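Local structure of orphan protein TM0875 (Thermotoga maritima, 1O22) at the interface of chains A and B. The protein is of unknown function, but adopts a fold that was new when its crystal structure was solved and is found as a two-chain assembly. Coordinates in Å, arbitrary orientation; residue numbers count along the deposited sequence, not the author numbering. Chains: chain A/B, orphan protein TM0875.

Contact 1: the interface of chains A and B. Residues chain A 86, 89-91; chain B 77, 102, 105.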
loop_
_atom_site.group_PDB
_atom_site.type_symbol
_atom_site.label_atom_id
_atom_site.label_comp_id
_atom_site.label_asym_id
_atom_site.label_seq_id
_atom_site.Cartn_x
_atom_site.Cartn_y
_atom_site.Cartn_z
ATOM N N ALA A 86 -15.405 -1.318 17.230
ATOM C CA ALA A 86 -14.189 -2.076 17.378
ATOM C C ALA A 86 -13.683 -2.154 18.824
ATOM O O ALA A 86 -12.539 -2.566 19.074
ATOM C CB ALA A 86 -13.126 -1.467 16.499
ATOM N N LEU A 89 -11.890 -5.321 19.950
ATOM C CA LEU A 89 -10.717 -5.730 19.193
ATOM C C LEU A 89 -9.460 -5.078 19.760
ATOM O O LEU A 89 -9.389 -3.833 19.806
ATOM C CB LEU A 89 -10.851 -5.275 17.717
ATOM C CG LEU A 89 -12.035 -5.784 16.896
ATOM C CD1 LEU A 89 -12.122 -5.120 15.492
ATOM C CD2 LEU A 89 -11.980 -7.284 16.760
ATOM N N PRO A 90 -8.455 -5.885 20.146
ATOM C CA PRO A 90 -7.163 -5.333 20.542
ATOM C C PRO A 90 -6.367 -4.982 19.315
ATOM O O PRO A 90 -6.479 -5.588 18.268
ATOM C CB PRO A 90 -6.483 -6.492 21.269
ATOM C CG PRO A 90 -7.032 -7.723 20.530
ATOM C CD PRO A 90 -8.445 -7.359 20.168
ATOM N N LEU A 91 -5.570 -3.962 19.445
ATOM C CA LEU A 91 -4.545 -3.676 18.501
ATOM C C LEU A 91 -3.234 -4.207 19.138
ATOM O O LEU A 91 -2.931 -3.913 20.296
ATOM C CB LEU A 91 -4.538 -2.165 18.247
ATOM C CG LEU A 91 -3.829 -1.660 17.001
ATOM C CD1 LEU A 91 -4.377 -2.387 15.791
ATOM C CD2 LEU A 91 -3.977 -0.154 16.858
ATOM N N ILE B 77 -9.664 -5.570 9.318
ATOM C CA ILE B 77 -8.711 -6.061 10.310
ATOM C C ILE B 77 -7.532 -6.738 9.585
ATOM O O ILE B 77 -7.738 -7.588 8.708
ATOM C CB ILE B 77 -9.404 -7.064 11.217
ATOM C CG1 ILE B 77 -10.656 -6.442 11.847
ATOM C CG2 ILE B 77 -8.444 -7.549 12.310
ATOM C CD1 ILE B 77 -11.565 -7.443 12.468
ATOM N N VAL B 102 -4.039 -9.469 16.047
ATOM C CA VAL B 102 -4.534 -8.264 15.394
ATOM C C VAL B 102 -3.499 -7.192 15.309
ATOM O O VAL B 102 -3.060 -6.668 16.304
ATOM C CB VAL B 102 -5.742 -7.716 16.109
ATOM C CG1 VAL B 102 -6.261 -6.426 15.385
ATOM C CG2 VAL B 102 -6.800 -8.759 16.204
ATOM N N ILE B 105 -6.393 -2.157 12.587
ATOM C CA ILE B 105 -7.842 -2.015 12.389
ATOM C C ILE B 105 -8.054 -0.694 11.653
ATOM O O ILE B 105 -7.469 0.314 12.025
ATOM C CB ILE B 105 -8.536 -1.996 13.749
ATOM C CG1 ILE B 105 -8.160 -3.219 14.590
ATOM C CG2 ILE B 105 -10.071 -1.891 13.635
ATOM C CD1 ILE B 105 -8.321 -2.932 16.092
#
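The backbone of A:Leu89 to A:Leu91 is extended, with phi/psi of -105°/124° at A:Leu89, and passes the strand 100-107 of chain B, which offers B:Val102 and B:Ile105. No nitrogen or oxygen of one chain lies within bonding distance of one in the other, so this patch is held by apolar contact. B:Ile105 is the central side chain and uses both branches. Its CD1 end meets A:Leu89 CB at 3.8 Å, while CG2 turns toward the methyl of A:Ala86, 4.2 Å from its CB. A:Leu91 and B:Ile105 run antiparallel alongside each other, the CD1 methyl of A:Leu91 lying 4.0 Å from B:Ile105 CD1 and also near the backbone N of that residue. A:Leu89 and B:Ile77 approach tip to tip: A:Leu89 CD1 stands 3.9 Å from B:Ile77 CD1. The leucine reaches that far because CG is anti to its carbonyl carbon (chi1 -60°) and CD1 continues the extended chain. A:Pro90 turns its carbonyl oxygen toward the isopropyl group of B:Val102, though the spacing modelled there is too short to interpret. In the fold, A:Leu89 to A:Leu91 belong to the loop joining strands 75-81 and 93-98, and they lie against strands 75-81 and 100-107 of the other copy.

Contact 2: the interface of chains A and B. Residues chain A 49-51; chain B 47-49.
A:Glu49 and B:Glu49 face each other in an antiparallel beta bridge, the centre of a short two-stranded ribbon formed by strand 48-50 of each chain about the two-fold axis. Backbone hydrogen bonds join the strands: A:Glu49 N donates to B:Glu49 O at 2.9 Å, and its two-fold partner, B:Glu49 N to A:Glu49 O, has the same length. Both are nearly straight, 175° at the hydrogen. Two residues further on, A:Val51 N donates to B:Ser47 O at 2.9 Å, with 171° at the hydrogen. Between these rungs A:Pro50 bridges B:Leu48; proline has no N-H to give, and this pair meets through carbon instead.

Apolar contacts flank the ribbon. B:Leu48 and A:Pro50 run alongside each other in the same direction, with B:Leu48 CD2 3.8 Å from A:Pro50 CA and also close to the proline nitrogen. A:Val51 likewise runs alongside B:Glu49. With CG1 anti to the backbone N (chi1 178°), A:Val51 turns CG2 to the partner strand, where it lies 3.5 Å from B:Ser47 O and 4.0 Å from the hydroxyl OG of B:Ser47. The same methyl approaches B:Glu49 CG, but both glutamate side chains are poorly ordered, and their carboxylates cannot be placed with confidence.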
loop_
_atom_site.group_PDB
_atom_site.type_symbol
_atom_site.label_atom_id
_atom_site.label_comp_id
_atom_site.label_asym_id
_atom_site.label_seq_id
_atom_site.Cartn_x
_atom_site.Cartn_y
_atom_site.Cartn_z
ATOM N N GLU A 49 9.072 12.358 -8.858
ATOM C CA GLU A 49 9.907 11.491 -8.062
ATOM C C GLU A 49 10.214 10.217 -8.872
ATOM O O GLU A 49 9.361 9.735 -9.639
ATOM C CB GLU A 49 9.191 11.046 -6.767
ATOM C CG GLU A 49 9.098 12.081 -5.643
ATOM C CD GLU A 49 10.371 12.208 -4.821
ATOM O OE1 GLU A 49 10.907 11.171 -4.346
ATOM O OE2 GLU A 49 10.840 13.359 -4.649
ATOM N N PRO A 50 11.388 9.635 -8.631
ATOM C CA PRO A 50 11.802 8.414 -9.316
ATOM C C PRO A 50 10.883 7.246 -9.064
ATOM O O PRO A 50 10.499 6.964 -7.927
ATOM C CB PRO A 50 13.182 8.116 -8.690
ATOM C CG PRO A 50 13.667 9.440 -8.267
ATOM C CD PRO A 50 12.441 10.103 -7.698
ATOM N N VAL A 51 10.576 6.536 -10.132
ATOM C CA VAL A 51 9.984 5.203 -10.044
ATOM C C VAL A 51 11.090 4.288 -9.508
ATOM O O VAL A 51 12.222 4.392 -9.938
ATOM C CB VAL A 51 9.497 4.758 -11.471
ATOM C CG1 VAL A 51 8.906 3.360 -11.455
ATOM C CG2 VAL A 51 8.465 5.748 -11.981
ATOM N N SER B 47 13.416 7.118 -14.574
ATOM C CA SER B 47 12.051 7.502 -14.909
ATOM C C SER B 47 11.379 8.204 -13.724
ATOM O O SER B 47 11.357 7.678 -12.630
ATOM C CB SER B 47 11.217 6.319 -15.376
ATOM O OG SER B 47 9.877 6.782 -15.533
ATOM N N LEU B 48 10.889 9.425 -13.964
ATOM C CA LEU B 48 10.235 10.245 -12.961
ATOM C C LEU B 48 8.731 10.235 -13.217
ATOM O O LEU B 48 8.311 10.235 -14.366
ATOM C CB LEU B 48 10.763 11.656 -13.044
ATOM C CG LEU B 48 12.241 11.873 -12.777
ATOM C CD1 LEU B 48 12.662 13.307 -13.099
ATOM C CD2 LEU B 48 12.591 11.538 -11.343
ATOM N N GLU B 49 7.943 10.138 -12.150
ATOM C CA GLU B 49 6.502 10.205 -12.197
ATOM C C GLU B 49 6.018 11.245 -11.169
ATOM O O GLU B 49 6.617 11.391 -10.088
ATOM C CB GLU B 49 5.859 8.853 -11.814
ATOM C CG GLU B 49 5.899 7.748 -12.874
ATOM C CD GLU B 49 4.826 7.885 -13.942
ATOM O OE1 GLU B 49 3.624 8.042 -13.595
ATOM O OE2 GLU B 49 5.189 7.835 -15.142
#

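Contact 3: the interface of chains A and B. Residues chain A 33, 36-37, 40, 48-50; chain B 37, 40, 44, 46, 48.
The ring of A:Pro50 turns one face to chain B: the B:Leu48 CD2 methyl lies on that face toward the ring nitrogen, and B:Val46 CG1 lies on the same side but displaced outward past the CB edge, 3.9 Å from A:Pro50 CB. The patch is a helix-pair packing, in which helices 31-44 of the two chains meet together with the leucines of their short strands. B:Ile40 and A:Ile40 point tip to tip, CD1 to CD1 at 3.3 Å, tighter than usual for methyls. A:Leu33 crosses B:Ile40 at about a right angle. Its CG is anti to the backbone N (chi1 178°), and CD1 reaches B:Ile40 CG2 at 3.6 Å; the other branch, CD2, contacts B:Val46 CG1. A:Leu48 and B:Leu48 also cross nearly at right angles, CB to CB at 3.7 Å. Each leucine then meets the selenomethionine of the opposite helix: B:Leu48 CD1 lies 3.8 Å from A:Met37 CG. A:Lys36 brings its CB and aliphatic chain past B:Ile40. Within chain B, the hydroxyl OG1 of B:Thr44 donates to B:Ile40 O at 2.7 Å, from above the carbonyl plane, and accepts from B:Val46 N at 3.2 Å, tying the helix end to the following loop.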
loop_
_atom_site.group_PDB
_atom_site.type_symbol
_atom_site.label_atom_id
_atom_site.label_comp_id
_atom_site.label_asym_id
_atom_site.label_seq_id
_atom_site.Cartn_x
_atom_site.Cartn_y
_atom_site.Cartn_z
ATOM N N LEU A 33 19.884 15.178 -11.896
ATOM C CA LEU A 33 18.495 14.709 -11.776
ATOM C C LEU A 33 17.738 15.669 -10.841
ATOM O O LEU A 33 16.704 16.199 -11.209
ATOM C CB LEU A 33 18.430 13.279 -11.206
ATOM C CG LEU A 33 17.036 12.679 -10.971
ATOM C CD1 LEU A 33 16.363 12.397 -12.280
ATOM C CD2 LEU A 33 17.101 11.410 -10.149
ATOM N N LYS A 36 17.154 19.113 -12.339
ATOM C CA LYS A 36 16.107 19.083 -13.356
ATOM C C LYS A 36 14.718 18.860 -12.734
ATOM O O LYS A 36 13.764 19.418 -13.230
ATOM C CB LYS A 36 16.416 18.052 -14.463
ATOM C CG LYS A 36 17.637 18.471 -15.303
ATOM C CD LYS A 36 17.753 17.756 -16.649
ATOM C CE LYS A 36 18.789 18.472 -17.557
ATOM N NZ LYS A 36 18.589 18.163 -19.002
HETATM N N MSE A 37 14.620 18.123 -11.630
HETATM C CA MSE A 37 13.341 17.933 -10.925
HETATM C C MSE A 37 12.872 19.248 -10.359
HETATM O O MSE A 37 11.701 19.583 -10.454
HETATM C CB MSE A 37 13.496 16.954 -9.764
HETATM C CG MSE A 37 13.649 15.502 -10.189
HETATM SE SE MSE A 37 14.082 14.321 -8.650
HETATM C CE MSE A 37 12.942 15.181 -7.340
ATOM N N ILE A 40 11.705 21.524 -13.233
ATOM C CA ILE A 40 10.368 21.113 -13.697
ATOM C C ILE A 40 9.282 21.542 -12.724
ATOM O O ILE A 40 8.239 21.994 -13.147
ATOM C CB ILE A 40 10.298 19.600 -13.929
ATOM C CG1 ILE A 40 11.210 19.198 -15.102
ATOM C CG2 ILE A 40 8.852 19.156 -14.210
ATOM C CD1 ILE A 40 11.388 17.704 -15.246
ATOM N N LEU A 48 8.112 15.698 -9.496
ATOM C CA LEU A 48 8.388 14.378 -10.032
ATOM C C LEU A 48 9.330 13.644 -9.081
ATOM O O LEU A 48 10.217 14.262 -8.510
ATOM C CB LEU A 48 9.028 14.512 -11.392
ATOM C CG LEU A 48 8.222 15.182 -12.487
ATOM C CD1 LEU A 48 9.072 15.429 -13.734
ATOM C CD2 LEU A 48 7.000 14.364 -12.845
ATOM N N GLU A 49 9.072 12.358 -8.858
ATOM C CA GLU A 49 9.907 11.491 -8.062
ATOM C C GLU A 49 10.214 10.217 -8.872
ATOM O O GLU A 49 9.361 9.735 -9.639
ATOM C CB GLU A 49 9.191 11.046 -6.767
ATOM C CG GLU A 49 9.098 12.081 -5.643
ATOM C CD GLU A 49 10.371 12.208 -4.821
ATOM O OE1 GLU A 49 10.907 11.171 -4.346
ATOM O OE2 GLU A 49 10.840 13.359 -4.649
ATOM N N PRO A 50 11.388 9.635 -8.631
ATOM C CA PRO A 50 11.802 8.414 -9.316
ATOM C C PRO A 50 10.883 7.246 -9.064
ATOM O O PRO A 50 10.499 6.964 -7.927
ATOM C CB PRO A 50 13.182 8.116 -8.690
ATOM C CG PRO A 50 13.667 9.440 -8.267
ATOM C CD PRO A 50 12.441 10.103 -7.698
HETATM N N MSE B 37 10.162 14.643 -18.967
HETATM C CA MSE B 37 10.317 13.347 -18.284
HETATM C C MSE B 37 11.053 12.386 -19.181
HETATM O O MSE B 37 11.939 11.673 -18.733
HETATM C CB MSE B 37 8.958 12.734 -17.958
HETATM C CG MSE B 37 8.223 13.417 -16.816
HETATM SE SE MSE B 37 6.373 12.724 -16.605
HETATM C CE MSE B 37 6.754 10.861 -16.978
ATOM N N ILE B 40 14.743 13.446 -19.422
ATOM C CA ILE B 40 15.469 13.048 -18.203
ATOM C C ILE B 40 15.750 11.554 -18.181
ATOM O O ILE B 40 16.828 11.150 -17.803
ATOM C CB ILE B 40 14.704 13.457 -16.939
ATOM C CG1 ILE B 40 14.648 14.991 -16.823
ATOM C CG2 ILE B 40 15.360 12.857 -15.684
ATOM C CD1 ILE B 40 13.711 15.482 -15.743
ATOM N N THR B 44 19.568 10.292 -17.865
ATOM C CA THR B 44 19.900 9.693 -16.554
ATOM C C THR B 44 19.532 8.206 -16.404
ATOM O O THR B 44 20.058 7.495 -15.530
ATOM C CB THR B 44 19.242 10.523 -15.412
ATOM O OG1 THR B 44 17.818 10.348 -15.402
ATOM C CG2 THR B 44 19.418 12.045 -15.649
ATOM N N VAL B 46 16.673 7.388 -15.421
ATOM C CA VAL B 46 15.759 7.434 -14.283
ATOM C C VAL B 46 14.443 7.941 -14.780
ATOM O O VAL B 46 14.362 9.041 -15.398
ATOM C CB VAL B 46 16.283 8.371 -13.137
ATOM C CG1 VAL B 46 15.268 8.491 -12.012
ATOM C CG2 VAL B 46 17.561 7.844 -12.580
ATOM N N LEU B 48 10.889 9.425 -13.964
ATOM C CA LEU B 48 10.235 10.245 -12.961
ATOM C C LEU B 48 8.731 10.235 -13.217
ATOM O O LEU B 48 8.311 10.235 -14.366
ATOM C CB LEU B 48 10.763 11.656 -13.044
ATOM C CG LEU B 48 12.241 11.873 -12.777
ATOM C CD1 LEU B 48 12.662 13.307 -13.099
ATOM C CD2 LEU B 48 12.591 11.538 -11.343
#

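Contacts 2 and 3 are one continuous region: their C-alpha centres are about 6 Å apart, and they share A:Glu49, A:Pro50 and B:Leu48, so strand 48-50 supplies backbone rungs to contact 2 and side chains to contact 3. Contact 1 lies far off, its C-alpha centre about 36 Å from that of contact 2 and about 41 Å from that of contact 3, and has no residue in common with either. Contacts 2 and 3 lie about the two-fold axis; joining there and at so distant a place as contact 1 would suit a stable dimer, although the structure alone does not prove one in solution.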